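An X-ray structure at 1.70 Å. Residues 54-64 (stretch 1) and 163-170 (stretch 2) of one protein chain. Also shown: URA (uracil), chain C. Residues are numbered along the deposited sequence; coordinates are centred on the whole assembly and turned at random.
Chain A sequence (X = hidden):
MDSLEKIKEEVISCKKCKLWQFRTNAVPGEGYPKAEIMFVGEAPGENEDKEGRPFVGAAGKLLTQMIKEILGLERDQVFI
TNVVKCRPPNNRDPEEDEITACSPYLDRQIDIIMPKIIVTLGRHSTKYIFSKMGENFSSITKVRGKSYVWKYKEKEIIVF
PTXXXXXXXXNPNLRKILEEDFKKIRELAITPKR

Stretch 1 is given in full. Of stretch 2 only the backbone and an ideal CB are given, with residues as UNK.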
ATOM      1  N   PRO A  54      -8.545  -4.214  -3.618  1.00 18.62           N
ATOM      2  CA  PRO A  54      -7.507  -3.258  -4.002  1.00 19.26           C
ATOM      3  C   PRO A  54      -6.803  -3.671  -5.303  1.00 19.36           C
ATOM      4  O   PRO A  54      -6.703  -4.866  -5.613  1.00 18.15           O
ATOM      5  CB  PRO A  54      -6.544  -3.293  -2.813  1.00 20.69           C
ATOM      6  CG  PRO A  54      -6.656  -4.695  -2.325  1.00 18.77           C
ATOM      7  CD  PRO A  54      -8.097  -5.120  -2.538  1.00 19.82           C
ATOM      8  N   PHE A  55      -6.325  -2.676  -6.043  1.00 20.83           N
ATOM      9  CA  PHE A  55      -5.459  -2.912  -7.191  1.00 19.93           C
ATOM     10  C   PHE A  55      -5.990  -4.013  -8.142  1.00 17.88           C
ATOM     11  O   PHE A  55      -5.366  -5.078  -8.346  1.00 18.71           O
ATOM     12  CB  PHE A  55      -4.032  -3.217  -6.689  1.00 19.31           C
ATOM     13  CG  PHE A  55      -3.278  -1.983  -6.236  1.00 19.66           C
ATOM     14  CD1 PHE A  55      -2.849  -1.044  -7.162  1.00 20.59           C
ATOM     15  CD2 PHE A  55      -3.018  -1.751  -4.892  1.00 20.52           C
ATOM     16  CE1 PHE A  55      -2.148   0.080  -6.765  1.00 20.65           C
ATOM     17  CE2 PHE A  55      -2.340  -0.621  -4.487  1.00 17.36           C
ATOM     18  CZ  PHE A  55      -1.895   0.287  -5.412  1.00 18.34           C
ATOM     19  N   VAL A  56      -7.144  -3.737  -8.752  1.00 18.00           N
ATOM     20  CA  VAL A  56      -7.737  -4.671  -9.722  1.00 19.19           C
ATOM     21  C   VAL A  56      -7.967  -4.057 -11.103  1.00 23.49           C
ATOM     22  O   VAL A  56      -8.330  -4.752 -12.050  1.00 26.26           O
ATOM     23  CB  VAL A  56      -9.086  -5.261  -9.208  1.00 18.34           C
ATOM     24  CG1 VAL A  56      -8.830  -6.270  -8.111  1.00 20.92           C
ATOM     25  CG2 VAL A  56     -10.060  -4.175  -8.728  1.00 20.32           C
ATOM     26  N   GLY A  57      -7.782  -2.756 -11.209  1.00 22.01           N
ATOM     27  CA  GLY A  57      -7.866  -2.086 -12.500  1.00 24.97           C
ATOM     28  C   GLY A  57      -6.547  -2.241 -13.247  1.00 27.34           C
ATOM     29  O   GLY A  57      -5.723  -3.081 -12.877  1.00 26.70           O
ATOM     30  N   ALA A  58      -6.339  -1.437 -14.290  1.00 28.12           N
ATOM     31  CA  ALA A  58      -5.113  -1.524 -15.091  1.00 28.94           C
ATOM     32  C   ALA A  58      -3.835  -1.403 -14.254  1.00 26.00           C
ATOM     33  O   ALA A  58      -2.893  -2.198 -14.408  1.00 25.58           O
ATOM     34  CB  ALA A  58      -5.118  -0.447 -16.176  1.00 28.29           C
ATOM     35  N   ALA A  59      -3.778  -0.401 -13.382  1.00 23.74           N
ATOM     36  CA  ALA A  59      -2.595  -0.235 -12.547  1.00 22.05           C
ATOM     37  C   ALA A  59      -2.435  -1.447 -11.653  1.00 21.02           C
ATOM     38  O   ALA A  59      -1.326  -1.923 -11.429  1.00 19.17           O
ATOM     39  CB  ALA A  59      -2.688   1.012 -11.706  1.00 22.70           C
ATOM     40  N   GLY A  60      -3.545  -1.939 -11.124  1.00 21.22           N
ATOM     41  CA  GLY A  60      -3.480  -3.125 -10.300  1.00 18.42           C
ATOM     42  C   GLY A  60      -3.013  -4.387 -11.011  1.00 20.00           C
ATOM     43  O   GLY A  60      -2.303  -5.216 -10.411  1.00 21.75           O
ATOM     44  N   LYS A  61      -3.439  -4.564 -12.258  1.00 20.39           N
ATOM     45  CA  LYS A  61      -3.013  -5.711 -13.058  1.00 21.92           C
ATOM     46  C   LYS A  61      -1.499  -5.654 -13.293  1.00 24.13           C
ATOM     47  O   LYS A  61      -0.823  -6.690 -13.279  1.00 22.42           O
ATOM     48  CB  LYS A  61      -3.777  -5.769 -14.377  1.00 24.72           C
ATOM     49  CG  LYS A  61      -5.278  -6.083 -14.158  1.00 27.35           C
ATOM     50  CD  LYS A  61      -6.108  -5.890 -15.423  1.00 32.51           C
ATOM     51  CE  LYS A  61      -7.596  -6.087 -15.139  1.00 35.86           C
ATOM     52  NZ  LYS A  61      -8.393  -6.046 -16.406  1.00 43.70           N
ATOM     53  N   LEU A  62      -0.967  -4.448 -13.458  1.00 21.67           N
ATOM     54  CA  LEU A  62       0.480  -4.289 -13.613  1.00 21.21           C
ATOM     55  C   LEU A  62       1.167  -4.653 -12.300  1.00 19.67           C
ATOM     56  O   LEU A  62       2.184  -5.343 -12.295  1.00 23.40           O
ATOM     57  CB  LEU A  62       0.835  -2.874 -14.032  1.00 21.73           C
ATOM     58  CG  LEU A  62       2.326  -2.555 -14.117  1.00 24.03           C
ATOM     59  CD1 LEU A  62       3.051  -3.576 -14.966  1.00 28.76           C
ATOM     60  CD2 LEU A  62       2.462  -1.175 -14.724  1.00 23.51           C
ATOM     61  N   LEU A  63       0.611  -4.182 -11.186  1.00 18.49           N
ATOM     62  CA  LEU A  63       1.157  -4.535  -9.891  1.00 17.31           C
ATOM     63  C   LEU A  63       1.186  -6.051  -9.715  1.00 17.85           C
ATOM     64  O   LEU A  63       2.207  -6.609  -9.329  1.00 18.84           O
ATOM     65  CB  LEU A  63       0.353  -3.902  -8.755  1.00 16.52           C
ATOM     66  CG  LEU A  63       0.809  -4.315  -7.356  1.00 15.53           C
ATOM     67  CD1 LEU A  63       2.229  -3.844  -7.060  1.00 17.36           C
ATOM     68  CD2 LEU A  63      -0.115  -3.783  -6.285  1.00 16.54           C
ATOM     69  N   THR A  64       0.068  -6.719 -10.004  1.00 18.06           N
ATOM     70  CA  THR A  64       0.031  -8.164  -9.874  1.00 17.78           C
ATOM     71  C   THR A  64       1.102  -8.853 -10.722  1.00 19.00           C
ATOM     72  O   THR A  64       1.785  -9.786 -10.261  1.00 19.48           O
ATOM     73  CB  THR A  64      -1.378  -8.683 -10.248  1.00 20.74           C
ATOM     74  OG1 THR A  64      -2.319  -8.024  -9.411  1.00 21.66           O
ATOM     75  CG2 THR A  64      -1.459 -10.185 -10.040  1.00 23.18           C
ATOM     76  N   UNK A 163       7.479   4.318  -7.255  1.00 21.46           N
ATOM     77  CA  UNK A 163       6.458   5.065  -7.971  1.00 23.50           C
ATOM     78  C   UNK A 163       5.190   4.242  -7.935  1.00 23.37           C
ATOM     79  O   UNK A 163       5.228   3.040  -7.712  1.00 22.93           O
ATOM     80  CB  UNK A 163       6.882   5.377  -9.408  1.00 23.50           C
ATOM     81  N   UNK A 164       4.055   4.891  -8.116  1.00 21.94           N
ATOM     82  CA  UNK A 164       2.809   4.174  -8.146  1.00 22.78           C
ATOM     83  C   UNK A 164       2.695   3.449  -9.477  1.00 21.72           C
ATOM     84  O   UNK A 164       3.114   3.974 -10.501  1.00 22.22           O
ATOM     85  CB  UNK A 164       1.626   5.118  -7.923  1.00 22.78           C
ATOM     86  N   UNK A 165       2.098   2.257  -9.486  1.00 20.64           N
ATOM     87  CA  UNK A 165       2.005   1.488 -10.737  1.00 19.98           C
ATOM     88  C   UNK A 165       1.280   2.225 -11.858  1.00 22.69           C
ATOM     89  O   UNK A 165       1.609   2.034 -13.016  1.00 21.21           O
ATOM     90  CB  UNK A 165       1.292   0.161 -10.472  1.00 19.98           C
ATOM     91  N   UNK A 166       0.277   3.023 -11.507  1.00 21.67           N
ATOM     92  CA  UNK A 166      -0.446   3.811 -12.491  1.00 24.31           C
ATOM     93  C   UNK A 166       0.503   4.707 -13.295  1.00 29.11           C
ATOM     94  O   UNK A 166       0.268   4.955 -14.481  1.00 30.69           O
ATOM     95  CB  UNK A 166      -1.516   4.659 -11.801  1.00 24.31           C
ATOM     96  N   UNK A 167       1.591   5.157 -12.673  1.00 25.89           N
ATOM     97  CA  UNK A 167       2.523   6.055 -13.358  1.00 27.94           C
ATOM     98  C   UNK A 167       3.345   5.321 -14.408  1.00 27.63           C
ATOM     99  O   UNK A 167       3.962   5.945 -15.273  1.00 29.53           O
ATOM    100  CB  UNK A 167       3.455   6.723 -12.345  1.00 27.94           C
ATOM    101  N   UNK A 168       3.343   3.996 -14.329  1.00 25.17           N
ATOM    102  CA  UNK A 168       4.153   3.174 -15.217  1.00 25.28           C
ATOM    103  C   UNK A 168       3.359   2.611 -16.390  1.00 27.70           C
ATOM    104  O   UNK A 168       3.918   2.018 -17.307  1.00 26.24           O
ATOM    105  CB  UNK A 168       4.784   2.026 -14.427  1.00 25.28           C
ATOM    106  N   UNK A 169       2.051   2.803 -16.364  1.00 26.61           N
ATOM    107  CA  UNK A 169       1.194   2.263 -17.413  1.00 28.83           C
ATOM    108  C   UNK A 169       1.539   2.762 -18.813  1.00 32.82           C
ATOM    109  O   UNK A 169       1.549   1.985 -19.760  1.00 32.86           O
ATOM    110  CB  UNK A 169      -0.264   2.606 -17.103  1.00 28.83           C
ATOM    111  N   UNK A 170       1.822   4.051 -18.951  1.00 34.53           N
ATOM    112  CA  UNK A 170       2.047   4.617 -20.279  1.00 36.76           C
ATOM    113  C   UNK A 170       3.391   5.323 -20.370  1.00 37.86           C
ATOM    114  O   UNK A 170       3.553   6.269 -21.123  1.00 39.65           O
ATOM    115  CB  UNK A 170       0.923   5.592 -20.636  1.00 36.76           C
TER
HETATM  116  N1  URA C 202      -4.619   2.933  -6.929  1.00 27.42           N
HETATM  117  C2  URA C 202      -4.272   2.757  -5.634  1.00 24.52           C
HETATM  118  O2  URA C 202      -3.599   3.558  -5.012  1.00 22.65           O
HETATM  119  N3  URA C 202      -4.865   1.741  -4.997  1.00 23.73           N
HETATM  120  C4  URA C 202      -5.765   0.882  -5.521  1.00 22.81           C
HETATM  121  O4  URA C 202      -6.171  -0.047  -4.843  1.00 20.13           O
HETATM  122  C5  URA C 202      -6.095   1.088  -6.876  1.00 24.48           C
HETATM  123  C6  URA C 202      -5.513   2.102  -7.561  1.00 24.69           C

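Position 163 lies beyond the reach of stretch 1: nothing there comes within 5.5 Å of its ideal CB, so the choice is wide open. The deposited residue is Tyr163, which makes no contact.

At position 164 the CA-to-CB bond points sideways and the backbone is extended (phi/psi -75/145). Uracil lies within reach of a longer side chain, its O2 offering an acceptor and the Phe55 ring lying close by. A side chain that carries a donor well beyond CB would suit, such as histidine, glutamine or arginine. The residue is His164. With chi1 in t, its NE2 donates a hydrogen bond to uracil O2 (2.8 Å) and sits 3.7 Å from Phe55 CE1, near the plane of the phenylalanine ring. Uracil N3 lies over one face of that ring, and Phe55 N donates to uracil O4 at 2.9 Å, so both stretches hold the base. His164 ND1 accepts a hydrogen bond from N of residue 166 (3.0 Å), which steadies the ring.

At position 165 CB points toward the helix, 3.5 Å from Ala59 O, with Leu62, Leu63 and Phe55 around it. A compact apolar residue fits, and phi of -58° permits proline. It is Pro165: CB lies 4.2 Å from Ala59 CB, and CG lies 4.2 Å from both Phe55 CE1 and Leu63 CB.

Position 166 passes closest to the helix, CA to CA 4.6 Å from Ala59. Its CB points sideways, 3.8 Å from Ala59 CB; a small residue is comfortable, though a longer one directed outward cannot be excluded. It is Ala166, whose N also lies 3.6 Å from Ala59 CB.

Position 167 points away from stretch 1, which therefore sets no preference. Ala167 occupies it, its N donating a hydrogen bond to His164 O (2.9 Å).

At position 168 CB points toward stretch 1, already 4.0 Å from Leu62 CD2. A small apolar side chain suffices for contact, and Ala168 supplies it with its methyl.

Position 169 starts sideways, its ideal CB 5.2 Å from Leu62 CD2, leaving a gap that leucine, isoleucine or methionine could bridge. Leu169 (m, t) does so: CD1 lies 4.0 Å from Ala58 CB and 4.2 Å from Ala59 CB, while CD2 reaches Leu62 CD2 at 4.1 Å.

Position 170 has no neighbour from stretch 1 near its ideal CB, so many residues would serve. Tyr170 is found, and it makes no contact.

Stretch 2, residues 163-170: YHPAAALY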
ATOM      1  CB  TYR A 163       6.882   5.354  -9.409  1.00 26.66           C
ATOM      2  CG  TYR A 163       7.978   6.387  -9.543  1.00 28.82           C
ATOM      3  CD1 TYR A 163       7.969   7.550  -8.773  1.00 29.31           C
ATOM      4  CD2 TYR A 163       9.011   6.211 -10.451  1.00 32.66           C
ATOM      5  CE1 TYR A 163       8.970   8.498  -8.898  1.00 31.10           C
ATOM      6  CE2 TYR A 163      10.013   7.162 -10.589  1.00 31.98           C
ATOM      7  CZ  TYR A 163       9.990   8.298  -9.807  1.00 33.25           C
ATOM      8  OH  TYR A 163      10.988   9.242  -9.932  1.00 35.42           O
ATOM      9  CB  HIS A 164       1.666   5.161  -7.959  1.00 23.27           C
ATOM     10  CG  HIS A 164       0.349   4.514  -7.738  1.00 22.75           C
ATOM     11  ND1 HIS A 164      -0.386   3.955  -8.762  1.00 23.85           N
ATOM     12  CD2 HIS A 164      -0.383   4.355  -6.610  1.00 27.58           C
ATOM     13  CE1 HIS A 164      -1.515   3.473  -8.274  1.00 27.11           C
ATOM     14  NE2 HIS A 164      -1.537   3.705  -6.971  1.00 30.49           N
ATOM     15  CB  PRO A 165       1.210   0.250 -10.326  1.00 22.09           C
ATOM     16  CG  PRO A 165       1.455   0.113  -8.894  1.00 25.28           C
ATOM     17  CD  PRO A 165       1.655   1.470  -8.322  1.00 22.88           C
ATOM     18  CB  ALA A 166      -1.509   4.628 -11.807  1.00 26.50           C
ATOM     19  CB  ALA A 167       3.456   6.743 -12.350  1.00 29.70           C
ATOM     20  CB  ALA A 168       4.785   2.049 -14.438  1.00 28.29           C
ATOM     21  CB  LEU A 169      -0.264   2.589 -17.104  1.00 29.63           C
ATOM     22  CG  LEU A 169      -0.905   1.790 -15.972  1.00 29.41           C
ATOM     23  CD1 LEU A 169      -2.279   2.380 -15.672  1.00 27.56           C
ATOM     24  CD2 LEU A 169      -1.020   0.324 -16.363  1.00 30.39           C
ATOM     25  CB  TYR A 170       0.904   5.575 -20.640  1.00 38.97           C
ATOM     26  CG  TYR A 170      -0.455   5.004 -20.307  1.00 39.29           C
ATOM     27  CD1 TYR A 170      -1.056   4.057 -21.129  1.00 43.38           C
ATOM     28  CD2 TYR A 170      -1.127   5.396 -19.161  1.00 39.89           C
ATOM     29  CE1 TYR A 170      -2.300   3.519 -20.818  1.00 43.38           C
ATOM     30  CE2 TYR A 170      -2.365   4.868 -18.839  1.00 42.98           C
ATOM     31  CZ  TYR A 170      -2.947   3.930 -19.668  1.00 46.33           C
ATOM     32  OH  TYR A 170      -4.180   3.402 -19.328  1.00 48.95           O
TER
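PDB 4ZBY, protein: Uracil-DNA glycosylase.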